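Local coordinates for MerB2 (Bacillus megaterium, PDB 5C17), which probably acts as an alkylmercury lyase, cleaving mercury-carbon bonds in organomercurial compounds, and holds a mercury(II) ion here, at residues A[28-33]-A[80-85]; A[122-127]-A[169-174]. All coordinates share one frame; numbering follows the deposited sequence.

How the contacts relate
Contact 1 (28-33 with 80-85) and contact 2 (122-127 with 169-174) lie on opposite sides of the chain's centre, their own centres 25 Å apart and their nearest atoms about 11 Å apart. Along the chain they follow in series. Contact 1 is buried and almost entirely apolar, setting a helix against the third strand of the eight-stranded sheet; contact 2 is partly buried and ties a turn between two strands of that sheet to an outer strand of the three-stranded one. The L80 side chain is about 7 Å from the bound dimercaptobutanediol and about 9 Å from the mercury ion, held at C102 and C165; that of H169 is about 10 Å from the mercury.

Contact 1 of 2, residues A[28-33]-A[80-85]; sequences TIFFSI and LGLSII
I33 and F30, one turn apart on helix 22-34, meet L80, L82 and I84 through carbon contacts, with no hydrogen bond across. Among the aliphatic pairs, the CG2 methyl of I33 does most of the touching: it lies 3.7 Å from CG of L82, whose side chain slides past that of I33 in the opposite direction. In the modelled conformer of I84, one of two, CG2 comes 3.8 Å from CG2 of I33 and also near I33 O; this part of the contact is less certain.

The aromatic contacts come from F30. Its CG is anti to the backbone N (chi1 -177°), and the F30 side chain crosses those of L80 and L82 at about a right angle. CD1 of F30 meets CB of L80 at 4.0 Å, and CE1 of F30 meets CB of L82 at the same distance; both approach the ring obliquely. L109 and L113 of helix 103-113 and L208 also touch F30.

Within 80-85, OG of S83, its CB turned away from the helix, donates to O of I85 at 2.7 Å. Backbone bonds tie S83 to F99 and I84 to V77, on neighbouring strands. Between 28-33 and 80-85 the contact rests on apolar side-chain packing, with no hydrogen bond to fix the position of one against the other.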
loop_
_atom_site.group_PDB
_atom_site.type_symbol
_atom_site.label_atom_id
_atom_site.label_comp_id
_atom_site.label_asym_id
_atom_site.label_seq_id
_atom_site.Cartn_x
_atom_site.Cartn_y
_atom_site.Cartn_z
ATOM N N THR A 28 -2.092 -3.622 -14.769
ATOM C CA THR A 28 -3.193 -4.506 -15.067
ATOM C C THR A 28 -3.705 -5.158 -13.779
ATOM O O THR A 28 -4.922 -5.242 -13.533
ATOM C CB THR A 28 -2.781 -5.547 -16.130
ATOM O OG1 THR A 28 -2.318 -4.855 -17.305
ATOM C CG2 THR A 28 -3.949 -6.413 -16.501
ATOM N N ILE A 29 -2.786 -5.595 -12.928
ATOM C CA ILE A 29 -3.182 -6.228 -11.671
ATOM C C ILE A 29 -3.867 -5.204 -10.749
ATOM O O ILE A 29 -4.969 -5.418 -10.236
ATOM C CB ILE A 29 -1.975 -6.835 -10.939
ATOM C CG1 ILE A 29 -1.358 -7.972 -11.762
ATOM C CG2 ILE A 29 -2.401 -7.358 -9.570
ATOM C CD1 ILE A 29 0.015 -8.460 -11.245
ATOM N N PHE A 30 -3.193 -4.077 -10.553
ATOM C CA PHE A 30 -3.609 -3.043 -9.604
ATOM C C PHE A 30 -5.009 -2.531 -9.917
ATOM O O PHE A 30 -5.866 -2.457 -9.037
ATOM C CB PHE A 30 -2.573 -1.922 -9.638
ATOM C CG PHE A 30 -2.810 -0.801 -8.654
ATOM C CD1 PHE A 30 -2.573 -0.972 -7.290
ATOM C CD2 PHE A 30 -3.212 0.444 -9.105
ATOM C CE1 PHE A 30 -2.755 0.083 -6.401
ATOM C CE2 PHE A 30 -3.384 1.503 -8.226
ATOM C CZ PHE A 30 -3.158 1.320 -6.876
ATOM N N PHE A 31 -5.262 -2.198 -11.184
ATOM C CA PHE A 31 -6.557 -1.643 -11.515
ATOM C C PHE A 31 -7.667 -2.730 -11.497
ATOM O O PHE A 31 -8.833 -2.418 -11.278
ATOM C CB PHE A 31 -6.471 -0.845 -12.823
ATOM C CG PHE A 31 -5.584 0.388 -12.705
ATOM C CD1 PHE A 31 -5.902 1.401 -11.805
ATOM C CD2 PHE A 31 -4.422 0.516 -13.458
ATOM C CE1 PHE A 31 -5.090 2.517 -11.673
ATOM C CE2 PHE A 31 -3.613 1.645 -13.334
ATOM C CZ PHE A 31 -3.947 2.634 -12.434
ATOM N N SER A 32 -7.309 -4.003 -11.665
ATOM C CA SER A 32 -8.274 -5.087 -11.485
ATOM C C SER A 32 -8.657 -5.228 -10.000
ATOM O O SER A 32 -9.831 -5.371 -9.666
ATOM C CB SER A 32 -7.699 -6.400 -12.016
ATOM O OG SER A 32 -8.646 -7.439 -11.939
ATOM N N ILE A 33 -7.667 -5.182 -9.112
ATOM C CA ILE A 33 -7.922 -5.233 -7.671
ATOM C C ILE A 33 -8.828 -4.053 -7.271
ATOM O O ILE A 33 -9.749 -4.222 -6.473
ATOM C CB ILE A 33 -6.593 -5.203 -6.877
ATOM C CG1 ILE A 33 -5.731 -6.447 -7.200
ATOM C CG2 ILE A 33 -6.845 -5.121 -5.382
ATOM C CD1 ILE A 33 -6.419 -7.776 -7.010
ATOM N N LEU A 80 0.618 -3.606 -4.597
ATOM C CA LEU A 80 1.049 -2.233 -4.335
ATOM C C LEU A 80 0.238 -1.585 -3.216
ATOM O O LEU A 80 -0.083 -0.395 -3.290
ATOM C CB LEU A 80 0.987 -1.386 -5.609
ATOM C CG LEU A 80 1.771 -1.952 -6.798
ATOM C CD1 LEU A 80 1.612 -1.070 -7.982
ATOM C CD2 LEU A 80 3.241 -2.137 -6.505
ATOM N N GLY A 81 -0.065 -2.372 -2.185
ATOM C CA GLY A 81 -0.751 -1.861 -0.994
ATOM C C GLY A 81 -2.255 -2.062 -0.964
ATOM O O GLY A 81 -2.872 -1.896 0.076
ATOM N N LEU A 82 -2.842 -2.402 -2.105
ATOM C CA LEU A 82 -4.282 -2.537 -2.237
ATOM C C LEU A 82 -4.655 -4.027 -2.246
ATOM O O LEU A 82 -4.012 -4.815 -2.925
ATOM C CB LEU A 82 -4.717 -1.893 -3.551
ATOM C CG LEU A 82 -6.216 -1.844 -3.835
ATOM C CD1 LEU A 82 -6.958 -0.994 -2.813
ATOM C CD2 LEU A 82 -6.460 -1.325 -5.254
ATOM N N SER A 83 -5.720 -4.388 -1.536
ATOM C CA SER A 83 -6.076 -5.788 -1.330
ATOM C C SER A 83 -7.582 -6.015 -1.380
ATOM O O SER A 83 -8.362 -5.240 -0.826
ATOM C CB SER A 83 -5.570 -6.226 0.055
ATOM O OG SER A 83 -5.885 -7.574 0.330
ATOM N N ILE A 84 -7.987 -7.111 -2.022
ATOM C CA ILE A 84 -9.385 -7.498 -1.916
ATOM C C ILE A 84 -9.623 -8.327 -0.655
ATOM O O ILE A 84 -10.748 -8.375 -0.170
ATOM C CB ILE A 84 -9.931 -8.203 -3.187
ATOM C CG1 ILE A 84 -9.211 -9.528 -3.456
ATOM C CG2 ILE A 84 -9.794 -7.279 -4.365
ATOM C CD1 ILE A 84 -9.831 -10.340 -4.583
ATOM N N ILE A 85 -8.581 -8.951 -0.108
ATOM C CA ILE A 85 -8.737 -9.768 1.096
ATOM C C ILE A 85 -8.432 -8.947 2.352
ATOM O O ILE A 85 -7.668 -7.976 2.297
ATOM C CB ILE A 85 -7.898 -11.069 1.038
ATOM C CG1 ILE A 85 -6.410 -10.768 0.882
ATOM C CG2 ILE A 85 -8.414 -11.972 -0.094
ATOM C CD1 ILE A 85 -5.499 -12.001 1.097
#

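Contact 2 of 2, residues A[122-127]-A[169-174]; sequences RCAYTG and HYFSSV
A124 and F171 meet at the apolar centre, CB of A124 resting 3.7 Å from CE1 of the ring. The same methyl reaches H169, 3.7 Å from its CB, so it packs against two side chains of strand 169-171. CG of F171 lies anti to its carbonyl carbon (chi1 -72°); although CB starts away from the turn, the ring comes back to it. CE1 of F171 also lies 3.9 Å from CB of Y125, while W180 of helix 174-183 meets the rings of both H169 and F171.

C123 forms the passage to the polar part. Its SG, anti to the backbone N (chi1 177°), has an oblique sulfur-aromatic contact with F171, 5.3 Å from the ring centroid. This buried sulfur accepts N-H bonds from both segments: S172 N at 3.2 Å across the contact and T126 N, nearly straight at 173°, within the turn, with a weak third bond from Y125 N. Beside it, OG of S172 bonds to H176 ND1. An alanine in place of C123 would probably leave the S172 and T126 amides without their acceptor and open a gap beside F171.

Farther out, A124 N donates to Y170 O at 3.0 Å. One water bridges R122 O, to which it donates, and Y170 N, from which it accepts. At the exposed edge NH1 of R122 binds O of G127 in the guanidinium plane, closing the turn.

The C123 sulfur holds the turn of the hairpin of strands 117-122 and 129-135 in shape and, with the A124 N to Y170 O bond, ties it to the end of strand 169-171 and to S172 just beyond, at the margin of the three-stranded sheet, right before S173 caps helix 174-183 at its N-cap.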
loop_
_atom_site.group_PDB
_atom_site.type_symbol
_atom_site.label_atom_id
_atom_site.label_comp_id
_atom_site.label_asym_id
_atom_site.label_seq_id
_atom_site.Cartn_x
_atom_site.Cartn_y
_atom_site.Cartn_z
ATOM N N ARG A 122 -6.760 0.698 13.241
ATOM C CA ARG A 122 -6.541 0.505 14.676
ATOM C C ARG A 122 -5.242 1.152 15.094
ATOM O O ARG A 122 -4.271 1.116 14.360
ATOM C CB ARG A 122 -6.452 -0.986 15.022
ATOM C CG ARG A 122 -7.735 -1.771 14.807
ATOM C CD ARG A 122 -8.703 -1.543 15.922
ATOM N NE ARG A 122 -10.008 -2.117 15.631
ATOM C CZ ARG A 122 -11.043 -2.061 16.459
ATOM N NH1 ARG A 122 -10.903 -1.500 17.658
ATOM N NH2 ARG A 122 -12.212 -2.567 16.112
ATOM N N CYS A 123 -5.213 1.705 16.304
ATOM C CA CYS A 123 -3.959 2.148 16.895
ATOM C C CYS A 123 -3.127 0.921 17.225
ATOM O O CYS A 123 -3.590 0.023 17.921
ATOM C CB CYS A 123 -4.201 2.942 18.178
ATOM S SG CYS A 123 -2.688 3.456 19.030
ATOM N N ALA A 124 -1.895 0.883 16.730
ATOM C CA ALA A 124 -1.014 -0.253 16.966
ATOM C C ALA A 124 -0.625 -0.387 18.433
ATOM O O ALA A 124 -0.145 -1.446 18.846
ATOM C CB ALA A 124 0.224 -0.165 16.103
ATOM N N TYR A 125 -0.807 0.662 19.221
ATOM C CA TYR A 125 -0.544 0.573 20.650
ATOM C C TYR A 125 -1.804 0.232 21.439
ATOM O O TYR A 125 -1.867 -0.811 22.081
ATOM C CB TYR A 125 0.115 1.833 21.195
ATOM C CG TYR A 125 0.632 1.625 22.600
ATOM C CD1 TYR A 125 1.632 0.688 22.860
ATOM C CD2 TYR A 125 0.123 2.340 23.665
ATOM C CE1 TYR A 125 2.104 0.473 24.131
ATOM C CE2 TYR A 125 0.605 2.133 24.967
ATOM C CZ TYR A 125 1.600 1.211 25.183
ATOM O OH TYR A 125 2.078 0.983 26.462
ATOM N N THR A 126 -2.818 1.085 21.391
ATOM C CA THR A 126 -3.955 0.914 22.281
ATOM C C THR A 126 -5.021 -0.038 21.785
ATOM O O THR A 126 -5.857 -0.472 22.562
ATOM C CB THR A 126 -4.679 2.227 22.548
ATOM O OG1 THR A 126 -5.387 2.604 21.371
ATOM C CG2 THR A 126 -3.717 3.325 22.993
ATOM N N GLY A 127 -5.024 -0.332 20.485
ATOM C CA GLY A 127 -6.067 -1.146 19.896
ATOM C C GLY A 127 -7.356 -0.398 19.591
ATOM O O GLY A 127 -8.310 -0.981 19.076
ATOM N N HIS A 169 2.743 1.668 10.947
ATOM C CA HIS A 169 1.583 1.664 11.813
ATOM C C HIS A 169 0.885 3.012 11.921
ATOM O O HIS A 169 1.437 4.057 11.714
ATOM C CB HIS A 169 2.040 1.310 13.247
ATOM C CG HIS A 169 2.871 0.078 13.342
ATOM N ND1 HIS A 169 2.392 -1.171 13.036
ATOM C CD2 HIS A 169 4.147 -0.084 13.727
ATOM C CE1 HIS A 169 3.354 -2.047 13.215
ATOM N NE2 HIS A 169 4.426 -1.410 13.618
ATOM N N TYR A 170 -0.391 2.917 12.254
ATOM C CA TYR A 170 -1.191 4.040 12.724
ATOM C C TYR A 170 -1.022 4.045 14.249
ATOM O O TYR A 170 -1.014 3.038 14.879
ATOM C CB TYR A 170 -2.693 3.902 12.441
ATOM C CG TYR A 170 -3.222 4.544 11.149
ATOM C CD1 TYR A 170 -3.103 5.892 10.896
ATOM C CD2 TYR A 170 -3.888 3.786 10.219
ATOM C CE1 TYR A 170 -3.616 6.446 9.771
ATOM C CE2 TYR A 170 -4.387 4.342 9.071
ATOM C CZ TYR A 170 -4.242 5.682 8.844
ATOM O OH TYR A 170 -4.726 6.302 7.746
ATOM N N PHE A 171 -0.908 5.239 14.794
ATOM C CA PHE A 171 -0.936 5.478 16.227
ATOM C C PHE A 171 -2.001 6.549 16.521
ATOM O O PHE A 171 -2.150 7.527 15.809
ATOM C CB PHE A 171 0.421 5.849 16.852
ATOM C CG PHE A 171 1.367 4.691 16.924
ATOM C CD1 PHE A 171 1.138 3.655 17.803
ATOM C CD2 PHE A 171 2.456 4.590 16.069
ATOM C CE1 PHE A 171 1.962 2.570 17.837
ATOM C CE2 PHE A 171 3.309 3.496 16.118
ATOM C CZ PHE A 171 3.048 2.491 17.011
ATOM N N SER A 172 -2.707 6.371 17.624
ATOM C CA SER A 172 -3.747 7.304 18.029
ATOM C C SER A 172 -3.213 8.681 18.410
ATOM O O SER A 172 -3.965 9.637 18.411
ATOM C CB SER A 172 -4.500 6.712 19.217
ATOM O OG SER A 172 -3.611 6.230 20.206
ATOM N N SER A 173 -1.929 8.754 18.758
ATOM C CA SER A 173 -1.261 10.001 19.112
ATOM C C SER A 173 0.234 9.772 19.093
ATOM O O SER A 173 0.696 8.633 19.154
ATOM C CB SER A 173 -1.658 10.476 20.512
ATOM O OG SER A 173 -1.140 9.590 21.490
ATOM N N VAL A 174 0.990 10.862 19.069
ATOM C CA VAL A 174 2.442 10.750 19.213
ATOM C C VAL A 174 2.794 10.199 20.604
ATOM O O VAL A 174 3.734 9.425 20.750
ATOM C CB VAL A 174 3.147 12.105 18.973
ATOM C CG1 VAL A 174 4.647 11.989 19.268
ATOM C CG2 VAL A 174 2.906 12.582 17.530
HETATM O O HOH W 1 -1.904 0.417 12.900
#